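Local coordinates for protein exonuclease (PDB 3SZ4) that probably acts as a magnesium-dependent alkaline exonuclease that degrades DNA, as in the lambda exonuclease-like branch of the PDDEXK nucleases, at residues Lys15-Arg20 against Gln37-Glu42; Pro116-His121 against Ser154-Leu159; Gly106-Ile111 against Gly146-Asp151. All coordinates share one frame; numbering follows the deposited sequence.

Interaction 1 of 3, residues Lys15-Arg20 against Gln37-Glu42; sequences KVTASR and QNYMAE. With D5M (2'-deoxyadenosine-5'-monophosphate), chain C.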
loop_
_atom_site.group_PDB
_atom_site.type_symbol
_atom_site.label_atom_id
_atom_site.label_comp_id
_atom_site.label_asym_id
_atom_site.label_seq_id
_atom_site.Cartn_x
_atom_site.Cartn_y
_atom_site.Cartn_z
ATOM N N LYS A 15 -20.001 10.545 -14.229
ATOM C CA LYS A 15 -21.190 10.737 -13.369
ATOM C C LYS A 15 -20.911 10.281 -11.963
ATOM O O LYS A 15 -20.150 9.345 -11.770
ATOM C CB LYS A 15 -22.417 9.958 -13.877
ATOM C CG LYS A 15 -22.609 9.994 -15.367
ATOM C CD LYS A 15 -23.957 9.455 -15.812
ATOM C CE LYS A 15 -24.101 9.677 -17.321
ATOM N NZ LYS A 15 -25.383 9.173 -17.870
ATOM N N VAL A 16 -21.522 10.944 -10.981
ATOM C CA VAL A 16 -21.593 10.395 -9.618
ATOM C C VAL A 16 -22.485 9.145 -9.673
ATOM O O VAL A 16 -23.492 9.142 -10.394
ATOM C CB VAL A 16 -22.229 11.385 -8.624
ATOM C CG1 VAL A 16 -22.380 10.747 -7.224
ATOM C CG2 VAL A 16 -21.430 12.639 -8.535
ATOM N N THR A 17 -22.140 8.092 -8.934
ATOM C CA THR A 17 -22.942 6.886 -8.991
ATOM C C THR A 17 -23.152 6.323 -7.590
ATOM O O THR A 17 -22.339 6.546 -6.684
ATOM C CB THR A 17 -22.326 5.835 -9.929
ATOM O OG1 THR A 17 -21.113 5.356 -9.346
ATOM C CG2 THR A 17 -22.020 6.417 -11.335
ATOM N N ALA A 18 -24.253 5.585 -7.438
ATOM C CA ALA A 18 -24.726 5.047 -6.159
ATOM C C ALA A 18 -23.629 4.576 -5.220
ATOM O O ALA A 18 -23.680 4.862 -4.024
ATOM C CB ALA A 18 -25.753 3.914 -6.385
ATOM N N SER A 19 -22.654 3.840 -5.740
ATOM C CA SER A 19 -21.656 3.224 -4.855
ATOM C C SER A 19 -20.564 4.193 -4.384
ATOM O O SER A 19 -19.751 3.839 -3.552
ATOM C CB SER A 19 -21.010 2.025 -5.522
ATOM O OG SER A 19 -20.406 2.438 -6.726
ATOM N N ARG A 20 -20.568 5.414 -4.897
ATOM C CA ARG A 20 -19.563 6.381 -4.536
ATOM C C ARG A 20 -20.207 7.486 -3.733
ATOM O O ARG A 20 -19.556 8.478 -3.378
ATOM C CB ARG A 20 -18.934 6.943 -5.800
ATOM C CG ARG A 20 -18.262 5.886 -6.675
ATOM C CD ARG A 20 -17.180 5.074 -5.887
ATOM N NE ARG A 20 -16.128 5.882 -5.238
ATOM C CZ ARG A 20 -15.050 6.376 -5.857
ATOM N NH1 ARG A 20 -14.874 6.181 -7.148
ATOM N NH2 ARG A 20 -14.157 7.097 -5.189
ATOM N N GLN A 37 -12.853 14.818 -2.186
ATOM C CA GLN A 37 -12.114 15.582 -3.211
ATOM C C GLN A 37 -11.372 14.653 -4.133
ATOM O O GLN A 37 -11.143 14.976 -5.296
ATOM C CB GLN A 37 -11.152 16.614 -2.595
ATOM C CG GLN A 37 -11.830 17.602 -1.635
ATOM C CD GLN A 37 -13.207 18.157 -2.165
ATOM O OE1 GLN A 37 -13.288 18.724 -3.281
ATOM N NE2 GLN A 37 -14.278 18.005 -1.348
ATOM N N ASN A 38 -10.997 13.489 -3.600
ATOM C CA ASN A 38 -10.365 12.447 -4.389
ATOM C C ASN A 38 -11.342 11.958 -5.421
ATOM O O ASN A 38 -10.970 11.679 -6.559
ATOM C CB ASN A 38 -9.923 11.269 -3.513
ATOM C CG ASN A 38 -8.715 11.605 -2.651
ATOM O OD1 ASN A 38 -7.711 12.113 -3.152
ATOM N ND2 ASN A 38 -8.815 11.342 -1.346
ATOM N N TYR A 39 -12.596 11.839 -5.015
ATOM C CA TYR A 39 -13.604 11.358 -5.918
ATOM C C TYR A 39 -13.862 12.459 -6.945
ATOM O O TYR A 39 -13.876 12.218 -8.160
ATOM C CB TYR A 39 -14.864 10.960 -5.143
ATOM C CG TYR A 39 -15.939 10.397 -6.018
ATOM C CD1 TYR A 39 -15.612 9.510 -7.042
ATOM C CD2 TYR A 39 -17.294 10.729 -5.819
ATOM C CE1 TYR A 39 -16.584 8.972 -7.872
ATOM C CE2 TYR A 39 -18.287 10.193 -6.657
ATOM C CZ TYR A 39 -17.905 9.314 -7.685
ATOM O OH TYR A 39 -18.814 8.738 -8.527
ATOM N N MET A 40 -13.992 13.680 -6.458
ATOM C CA MET A 40 -14.178 14.790 -7.357
ATOM C C MET A 40 -13.099 14.846 -8.464
ATOM O O MET A 40 -13.422 14.841 -9.669
ATOM C CB MET A 40 -14.267 16.066 -6.551
ATOM C CG MET A 40 -14.059 17.294 -7.346
ATOM S SD MET A 40 -15.418 18.434 -7.232
ATOM C CE MET A 40 -16.080 18.215 -5.588
ATOM N N ALA A 41 -11.830 14.862 -8.056
ATOM C CA ALA A 41 -10.694 14.807 -8.995
ATOM C C ALA A 41 -10.906 13.708 -10.035
ATOM O O ALA A 41 -10.726 13.950 -11.227
ATOM C CB ALA A 41 -9.363 14.610 -8.243
ATOM N N GLU A 42 -11.333 12.519 -9.609
ATOM C CA GLU A 42 -11.484 11.419 -10.554
ATOM C C GLU A 42 -12.465 11.820 -11.620
ATOM O O GLU A 42 -12.193 11.650 -12.826
ATOM C CB GLU A 42 -12.005 10.150 -9.904
ATOM C CG GLU A 42 -11.051 9.401 -8.981
ATOM C CD GLU A 42 -11.744 8.182 -8.391
ATOM O OE1 GLU A 42 -11.662 7.981 -7.149
ATOM O OE2 GLU A 42 -12.395 7.452 -9.183
HETATM O "O5'" D5M C . -22.294 0.692 -9.191
HETATM C "C5'" D5M C . -20.980 0.221 -9.518
HETATM C "C4'" D5M C . -20.894 -1.204 -8.983
HETATM O "O4'" D5M C . -20.042 -2.007 -9.781
HETATM C "C3'" D5M C . -20.333 -1.268 -7.575
HETATM O "O3'" D5M C . -21.083 -2.261 -6.880
HETATM C "C2'" D5M C . -18.908 -1.744 -7.673
HETATM C "C1'" D5M C . -18.832 -2.296 -9.087
HETATM N N9 D5M C . -17.790 -1.609 -9.868
HETATM C C8 D5M C . -17.340 -0.351 -9.704
HETATM N N7 D5M C . -16.393 -0.103 -10.639
HETATM C C5 D5M C . -16.277 -1.223 -11.387
HETATM C C6 D5M C . -15.487 -1.566 -12.474
HETATM N N6 D5M C . -14.619 -0.648 -12.959
HETATM N N1 D5M C . -15.608 -2.806 -13.032
HETATM C C2 D5M C . -16.483 -3.717 -12.548
HETATM N N3 D5M C . -17.260 -3.404 -11.493
HETATM C C4 D5M C . -17.168 -2.169 -10.904
HETATM P P D5M C . -22.779 2.236 -9.289
HETATM O O1P D5M C . -21.732 2.964 -8.511
HETATM O O3P D5M C . -24.123 2.310 -8.621
HETATM O O2P D5M C . -22.760 2.494 -10.766
#
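Arg20 lies over one face of the Tyr39 ring and ends on Glu42. Its guanidinium is tilted 44° from the ring plane, so this is not a flat stack. Ring atom CD1 of Tyr39 sits 3.4 Å from Arg20 CZ, toward the rim of the guanidinium. Past the ring, Arg20 forms a salt bridge with Glu42. Arg20 NH2 to Glu42 OE1 is 3.3 Å and nearly straight, with the acceptor in the guanidinium plane. A weak bond runs from Arg20 NH1 to Glu42 OE2. The arginine chain bends at both chi2 and chi3, which folds the head back across the tyrosine. Arg20 NE is held separately by Asp23. With CG anti to the backbone N (chi1 -178°), the Tyr39 ring reaches from its helix toward the strand. Its OH accepts a weak bond from Thr17 N at 3.4 Å, and Val16 CG1 meets the ring edge at CE2, 4.2 Å away. The same short segment binds the nucleotide phosphate. Thr17 OG1 donates to O1P of the deoxyadenosine monophosphate at 2.6 Å, and Ser19 N donates to that oxygen at 3.0 Å. Ser100 N also hydrogen-bonds the nucleotide; Ser100 is a magnesium-site residue. Strand 16-17 pairs in parallel with strand 97-99. Val24 of helix 21-25 touches both Val16 and Tyr39, helix 132-145 packs on Ala18, and helix 174-205 places Phe187 against Val16 and Met40.

Interaction 2 of 3, residues Pro116-His121 against Ser154-Leu159; sequences PNTWTH and SYDDRL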
loop_
_atom_site.group_PDB
_atom_site.type_symbol
_atom_site.label_atom_id
_atom_site.label_comp_id
_atom_site.label_asym_id
_atom_site.label_seq_id
_atom_site.Cartn_x
_atom_site.Cartn_y
_atom_site.Cartn_z
ATOM N N PRO A 116 -17.843 -10.289 -0.299
ATOM C CA PRO A 116 -16.624 -9.677 0.248
ATOM C C PRO A 116 -15.672 -10.754 0.774
ATOM O O PRO A 116 -15.900 -11.953 0.496
ATOM C CB PRO A 116 -17.166 -8.791 1.389
ATOM C CG PRO A 116 -18.412 -9.517 1.871
ATOM C CD PRO A 116 -18.908 -10.402 0.723
ATOM N N ASN A 117 -14.627 -10.333 1.503
ATOM C CA ASN A 117 -13.756 -11.263 2.236
ATOM C C ASN A 117 -14.571 -11.985 3.262
ATOM O O ASN A 117 -15.486 -11.413 3.837
ATOM C CB ASN A 117 -12.712 -10.542 3.070
ATOM C CG ASN A 117 -12.023 -9.468 2.333
ATOM O OD1 ASN A 117 -11.338 -9.739 1.332
ATOM N ND2 ASN A 117 -12.163 -8.219 2.823
ATOM N N THR A 118 -14.193 -13.205 3.570
ATOM C CA THR A 118 -14.871 -13.945 4.603
ATOM C C THR A 118 -15.122 -13.144 5.886
ATOM O O THR A 118 -16.217 -13.226 6.483
ATOM C CB THR A 118 -14.096 -15.193 4.928
ATOM O OG1 THR A 118 -13.660 -15.803 3.710
ATOM C CG2 THR A 118 -14.973 -16.139 5.672
ATOM N N TRP A 119 -14.133 -12.367 6.318
ATOM C CA TRP A 119 -14.283 -11.639 7.581
ATOM C C TRP A 119 -15.328 -10.518 7.527
ATOM O O TRP A 119 -16.045 -10.271 8.494
ATOM C CB TRP A 119 -12.955 -11.099 8.113
ATOM C CG TRP A 119 -13.203 -10.394 9.401
ATOM C CD1 TRP A 119 -13.125 -9.045 9.632
ATOM C CD2 TRP A 119 -13.657 -10.987 10.631
ATOM N NE1 TRP A 119 -13.466 -8.770 10.935
ATOM C CE2 TRP A 119 -13.792 -9.941 11.572
ATOM C CE3 TRP A 119 -13.941 -12.303 11.032
ATOM C CZ2 TRP A 119 -14.208 -10.166 12.893
ATOM C CZ3 TRP A 119 -14.357 -12.534 12.346
ATOM C CH2 TRP A 119 -14.483 -11.464 13.263
ATOM N N THR A 120 -15.384 -9.832 6.394
ATOM C CA THR A 120 -16.383 -8.824 6.170
ATOM C C THR A 120 -17.736 -9.502 6.164
ATOM O O THR A 120 -18.696 -8.959 6.680
ATOM C CB THR A 120 -16.179 -8.188 4.805
ATOM O OG1 THR A 120 -14.799 -7.820 4.647
ATOM C CG2 THR A 120 -17.107 -6.996 4.605
ATOM N N HIS A 121 -17.831 -10.691 5.588
ATOM C CA HIS A 121 -19.124 -11.354 5.511
ATOM C C HIS A 121 -19.601 -11.680 6.902
ATOM O O HIS A 121 -20.751 -11.392 7.251
ATOM C CB HIS A 121 -19.078 -12.633 4.673
ATOM C CG HIS A 121 -20.427 -13.245 4.437
ATOM N ND1 HIS A 121 -20.788 -14.479 4.940
ATOM C CD2 HIS A 121 -21.506 -12.788 3.760
ATOM C CE1 HIS A 121 -22.027 -14.755 4.578
ATOM N NE2 HIS A 121 -22.484 -13.749 3.857
ATOM N N SER A 154 -25.481 -10.730 1.088
ATOM C CA SER A 154 -24.073 -11.009 1.198
ATOM C C SER A 154 -23.854 -12.516 1.089
ATOM O O SER A 154 -24.624 -13.328 1.627
ATOM C CB SER A 154 -23.529 -10.461 2.507
ATOM O OG SER A 154 -22.120 -10.647 2.603
ATOM N N TYR A 155 -22.791 -12.891 0.389
ATOM C CA TYR A 155 -22.599 -14.279 0.043
ATOM C C TYR A 155 -21.129 -14.679 0.068
ATOM O O TYR A 155 -20.276 -13.972 -0.457
ATOM C CB TYR A 155 -23.220 -14.550 -1.331
ATOM C CG TYR A 155 -23.173 -16.007 -1.730
ATOM C CD1 TYR A 155 -23.913 -16.963 -1.028
ATOM C CD2 TYR A 155 -22.374 -16.433 -2.802
ATOM C CE1 TYR A 155 -23.854 -18.327 -1.381
ATOM C CE2 TYR A 155 -22.301 -17.793 -3.182
ATOM C CZ TYR A 155 -23.046 -18.732 -2.469
ATOM O OH TYR A 155 -23.005 -20.064 -2.826
ATOM N N ASP A 156 -20.838 -15.805 0.699
ATOM C CA ASP A 156 -19.501 -16.319 0.711
ATOM C C ASP A 156 -19.549 -17.812 0.895
ATOM O O ASP A 156 -19.873 -18.327 1.969
ATOM C CB ASP A 156 -18.632 -15.649 1.779
ATOM C CG ASP A 156 -17.207 -16.204 1.820
ATOM O OD1 ASP A 156 -16.923 -17.274 1.188
ATOM O OD2 ASP A 156 -16.361 -15.578 2.501
ATOM N N ASP A 157 -19.189 -18.498 -0.181
ATOM C CA ASP A 157 -19.277 -19.944 -0.253
ATOM C C ASP A 157 -18.143 -20.700 0.437
ATOM O O ASP A 157 -18.169 -21.931 0.470
ATOM C CB ASP A 157 -19.347 -20.375 -1.718
ATOM C CG ASP A 157 -18.073 -20.043 -2.512
ATOM O OD1 ASP A 157 -17.888 -20.623 -3.610
ATOM O OD2 ASP A 157 -17.266 -19.192 -2.088
ATOM N N ARG A 158 -17.137 -20.000 0.963
ATOM C CA ARG A 158 -16.045 -20.705 1.624
ATOM C C ARG A 158 -16.437 -21.176 3.036
ATOM O O ARG A 158 -15.693 -21.914 3.697
ATOM C CB ARG A 158 -14.797 -19.833 1.660
ATOM C CG ARG A 158 -14.265 -19.449 0.274
ATOM C CD ARG A 158 -13.427 -18.173 0.343
ATOM N NE ARG A 158 -14.235 -16.959 0.534
ATOM C CZ ARG A 158 -13.787 -15.716 0.337
ATOM N NH1 ARG A 158 -12.543 -15.535 -0.069
ATOM N NH2 ARG A 158 -14.566 -14.654 0.539
ATOM N N LEU A 159 -17.620 -20.765 3.474
ATOM C CA LEU A 159 -18.075 -20.968 4.842
ATOM C C LEU A 159 -18.937 -22.205 4.971
ATOM O O LEU A 159 -19.461 -22.705 3.981
ATOM C CB LEU A 159 -18.867 -19.744 5.314
ATOM C CG LEU A 159 -17.974 -18.544 5.584
ATOM C CD1 LEU A 159 -18.795 -17.279 5.839
ATOM C CD2 LEU A 159 -17.006 -18.793 6.739
HETATM O O HOH W 1 -17.445 -13.818 -0.846
#
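Ser154 accepts a weak hydrogen bond from His121, NE2 to the backbone O at 3.1 Å. The His121 ring swings off helix 118-127 to the strand end with chi1 at -173°. At Tyr155 the backbone runs over one face of that ring. A water joins the segments, donating to Tyr155 O at 2.9 Å and to Pro116 O at 2.8 Å. Asp156 CB makes a CH-pi contact over the His121 ring, 4.2 Å from the centroid. Its OD2 accepts from Thr118 OG1 at 3.0 Å, through the syn lone pair. Its OD1 accepts from Arg158 N, which makes an Asx turn inside the type I beta turn from Asp156 to Leu159. The turn follows strand 149-155 beside the start of helix 118-127, on the five-stranded sheet of this PDDEXK fold. Arg158 NE salt-bridges OD1 at 2.8 Å from the opposite face of the carboxylate plane. Thr118 OG1 lies over one face of the Arg158 guanidinium, and Pro116 O lies at its edge. Leu159 CD2 meets Thr118 CG2 tip to tip at 3.5 Å. Its CD1 abuts the His121 ring edge at ND1, while Leu48 of the third subunit packs against Leu159.

Interaction 3 of 3, residues Gly106-Ile111 against Gly146-Asp151; sequences GDTGLI and GRQWCD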
loop_
_atom_site.group_PDB
_atom_site.type_symbol
_atom_site.label_atom_id
_atom_site.label_comp_id
_atom_site.label_asym_id
_atom_site.label_seq_id
_atom_site.Cartn_x
_atom_site.Cartn_y
_atom_site.Cartn_z
ATOM N N GLY A 106 -38.822 -8.119 -8.796
ATOM C CA GLY A 106 -40.252 -7.963 -8.985
ATOM C C GLY A 106 -40.608 -6.617 -9.590
ATOM O O GLY A 106 -39.982 -6.155 -10.559
ATOM N N ASP A 107 -41.613 -5.986 -8.992
ATOM C CA ASP A 107 -42.186 -4.773 -9.550
ATOM C C ASP A 107 -41.717 -3.520 -8.815
ATOM O O ASP A 107 -41.664 -2.426 -9.412
ATOM C CB ASP A 107 -43.721 -4.871 -9.557
ATOM C CG ASP A 107 -44.264 -5.538 -10.829
ATOM O OD1 ASP A 107 -43.686 -5.299 -11.929
ATOM O OD2 ASP A 107 -45.274 -6.291 -10.709
ATOM N N THR A 108 -41.373 -3.678 -7.532
ATOM C CA THR A 108 -40.885 -2.539 -6.730
ATOM C C THR A 108 -39.612 -2.765 -5.879
ATOM O O THR A 108 -39.339 -1.980 -4.963
ATOM C CB THR A 108 -41.967 -2.044 -5.788
ATOM O OG1 THR A 108 -42.369 -3.143 -4.960
ATOM C CG2 THR A 108 -43.159 -1.473 -6.590
ATOM N N GLY A 109 -38.843 -3.806 -6.177
ATOM C CA GLY A 109 -37.685 -4.120 -5.367
ATOM C C GLY A 109 -36.382 -4.074 -6.125
ATOM O O GLY A 109 -36.340 -3.971 -7.355
ATOM N N LEU A 110 -35.292 -4.127 -5.383
ATOM C CA LEU A 110 -33.977 -4.159 -6.004
ATOM C C LEU A 110 -33.196 -5.200 -5.277
ATOM O O LEU A 110 -33.520 -5.562 -4.129
ATOM C CB LEU A 110 -33.283 -2.821 -5.835
ATOM C CG LEU A 110 -33.959 -1.621 -6.479
ATOM C CD1 LEU A 110 -33.493 -0.292 -5.858
ATOM C CD2 LEU A 110 -33.679 -1.646 -7.948
ATOM N N ILE A 111 -32.170 -5.698 -5.943
ATOM C CA ILE A 111 -31.169 -6.423 -5.210
ATOM C C ILE A 111 -29.782 -5.769 -5.321
ATOM O O ILE A 111 -29.410 -5.179 -6.367
ATOM C CB ILE A 111 -31.149 -7.924 -5.544
ATOM C CG1 ILE A 111 -30.208 -8.611 -4.565
ATOM C CG2 ILE A 111 -30.770 -8.168 -7.012
ATOM C CD1 ILE A 111 -30.061 -10.109 -4.769
ATOM N N GLY A 146 -36.843 4.857 -8.496
ATOM C CA GLY A 146 -38.134 5.060 -7.879
ATOM C C GLY A 146 -38.659 3.759 -7.287
ATOM O O GLY A 146 -39.864 3.596 -7.127
ATOM N N ARG A 147 -37.773 2.825 -6.949
ATOM C CA ARG A 147 -38.187 1.576 -6.310
ATOM C C ARG A 147 -38.411 1.729 -4.809
ATOM O O ARG A 147 -38.023 2.728 -4.203
ATOM C CB ARG A 147 -37.161 0.487 -6.584
ATOM C CG ARG A 147 -37.111 0.086 -8.036
ATOM C CD ARG A 147 -37.927 -1.133 -8.218
ATOM N NE ARG A 147 -38.155 -1.434 -9.619
ATOM C CZ ARG A 147 -38.467 -2.641 -10.076
ATOM N NH1 ARG A 147 -38.569 -3.678 -9.236
ATOM N NH2 ARG A 147 -38.657 -2.810 -11.380
ATOM N N GLN A 148 -39.023 0.726 -4.202
ATOM C CA GLN A 148 -39.527 0.896 -2.851
ATOM C C GLN A 148 -38.696 0.226 -1.741
ATOM O O GLN A 148 -38.760 0.633 -0.567
ATOM C CB GLN A 148 -41.005 0.468 -2.801
ATOM C CG GLN A 148 -41.885 1.205 -3.813
ATOM C CD GLN A 148 -41.701 2.727 -3.742
ATOM O OE1 GLN A 148 -41.496 3.372 -4.766
ATOM N NE2 GLN A 148 -41.747 3.296 -2.529
ATOM N N TRP A 149 -37.946 -0.817 -2.091
ATOM C CA TRP A 149 -37.051 -1.486 -1.129
ATOM C C TRP A 149 -35.869 -2.058 -1.887
ATOM O O TRP A 149 -35.903 -2.217 -3.133
ATOM C CB TRP A 149 -37.757 -2.597 -0.321
ATOM C CG TRP A 149 -38.519 -3.559 -1.196
ATOM C CD1 TRP A 149 -39.829 -3.461 -1.574
ATOM C CD2 TRP A 149 -38.000 -4.725 -1.860
ATOM N NE1 TRP A 149 -40.159 -4.487 -2.422
ATOM C CE2 TRP A 149 -39.061 -5.285 -2.609
ATOM C CE3 TRP A 149 -36.744 -5.356 -1.892
ATOM C CZ2 TRP A 149 -38.906 -6.444 -3.373
ATOM C CZ3 TRP A 149 -36.594 -6.509 -2.656
ATOM C CH2 TRP A 149 -37.672 -7.041 -3.378
ATOM N N CYS A 150 -34.809 -2.350 -1.152
ATOM C CA CYS A 150 -33.731 -3.103 -1.748
ATOM C C CYS A 150 -33.313 -4.252 -0.839
ATOM O O CYS A 150 -33.224 -4.119 0.393
ATOM C CB CYS A 150 -32.557 -2.205 -2.117
ATOM S SG CYS A 150 -31.158 -3.106 -2.793
ATOM N N ASP A 151 -33.132 -5.406 -1.455
ATOM C CA ASP A 151 -32.705 -6.553 -0.712
ATOM C C ASP A 151 -31.209 -6.616 -0.790
ATOM O O ASP A 151 -30.621 -6.580 -1.888
ATOM C CB ASP A 151 -33.350 -7.820 -1.246
ATOM C CG ASP A 151 -34.627 -8.169 -0.521
ATOM O OD1 ASP A 151 -34.969 -7.479 0.478
ATOM O OD2 ASP A 151 -35.276 -9.145 -0.948
#
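Strands 109-111 and 149-151 run parallel, their directions 30° apart, with Ile111 bridged to Asp151. The pairing is firm at its far end, where Asp151 N donates almost straight to Leu110 O at 2.7 Å. Leu110 N to Trp149 O is weak and bent. Before the strands proper, Gln148 N donates to Thr108 O at 2.8 Å, and Trp149 N adds a weak second bond to the same oxygen. Trp149 lies flat over the backbone of the partner strand. Gly109 CA sits under the centre of its six-membered ring, 3.3 Å from the centroid, in a CH-pi contact. A chi1 of 50° puts CG between the backbone N and the carbonyl carbon, and this turns the indole across the strand. Arg147 reaches into the turn that precedes the strand. Its NH1 donates to Gly106 O at 3.1 Å, coming from above the carbonyl plane, and weakly to Gly109 O at 2.9 Å. Asp107 O lies over the centre of one guanidinium face. The aliphatic part of Arg147 packs on Leu110, CB to CD1 at 3.8 Å. On the same side of the sheet as Leu110, Cys150 SG touches Leu110 CB at 3.7 Å. The two strands are parallel neighbours joined through helices 118-127 and 132-145, a beta-alpha-beta crossover, and strand 109-114 runs on to the magnesium-site residues Glu112 and Ile113. Helix 132-145 covers the Leu110 side through Met138, Gln141 and Thr145. Tyr75 of helix 59-79 lies on the other, against Ile111 and Trp149, and bonds Asp151. Strands 103-105 and 165-171 flank the pair.

How the interactions relate
Interaction 1 closes first along the chain. Interactions 2 and 3 follow and cross, since their segments alternate. These two share strand 149-155: interaction 3 pairs its beginning with strand 109-114, and interaction 2 joins its end to helix 118-127. Their centres are 24 Å apart. Between them, strand 109-114 carries Glu112 and Ile113, which bind magnesium. Interaction 1 lies across the chain's centre from interaction 3, with nearest atoms about 9 Å apart, and its strand 16-17 belongs to the separate three-stranded sheet. Its segment 15-20 adds phosphate-binding groups, with the side chain of Thr17 about 11 Å from the magnesium ion. Helix 34-49 and interaction 2 also meet neighbouring subunits of the trimer.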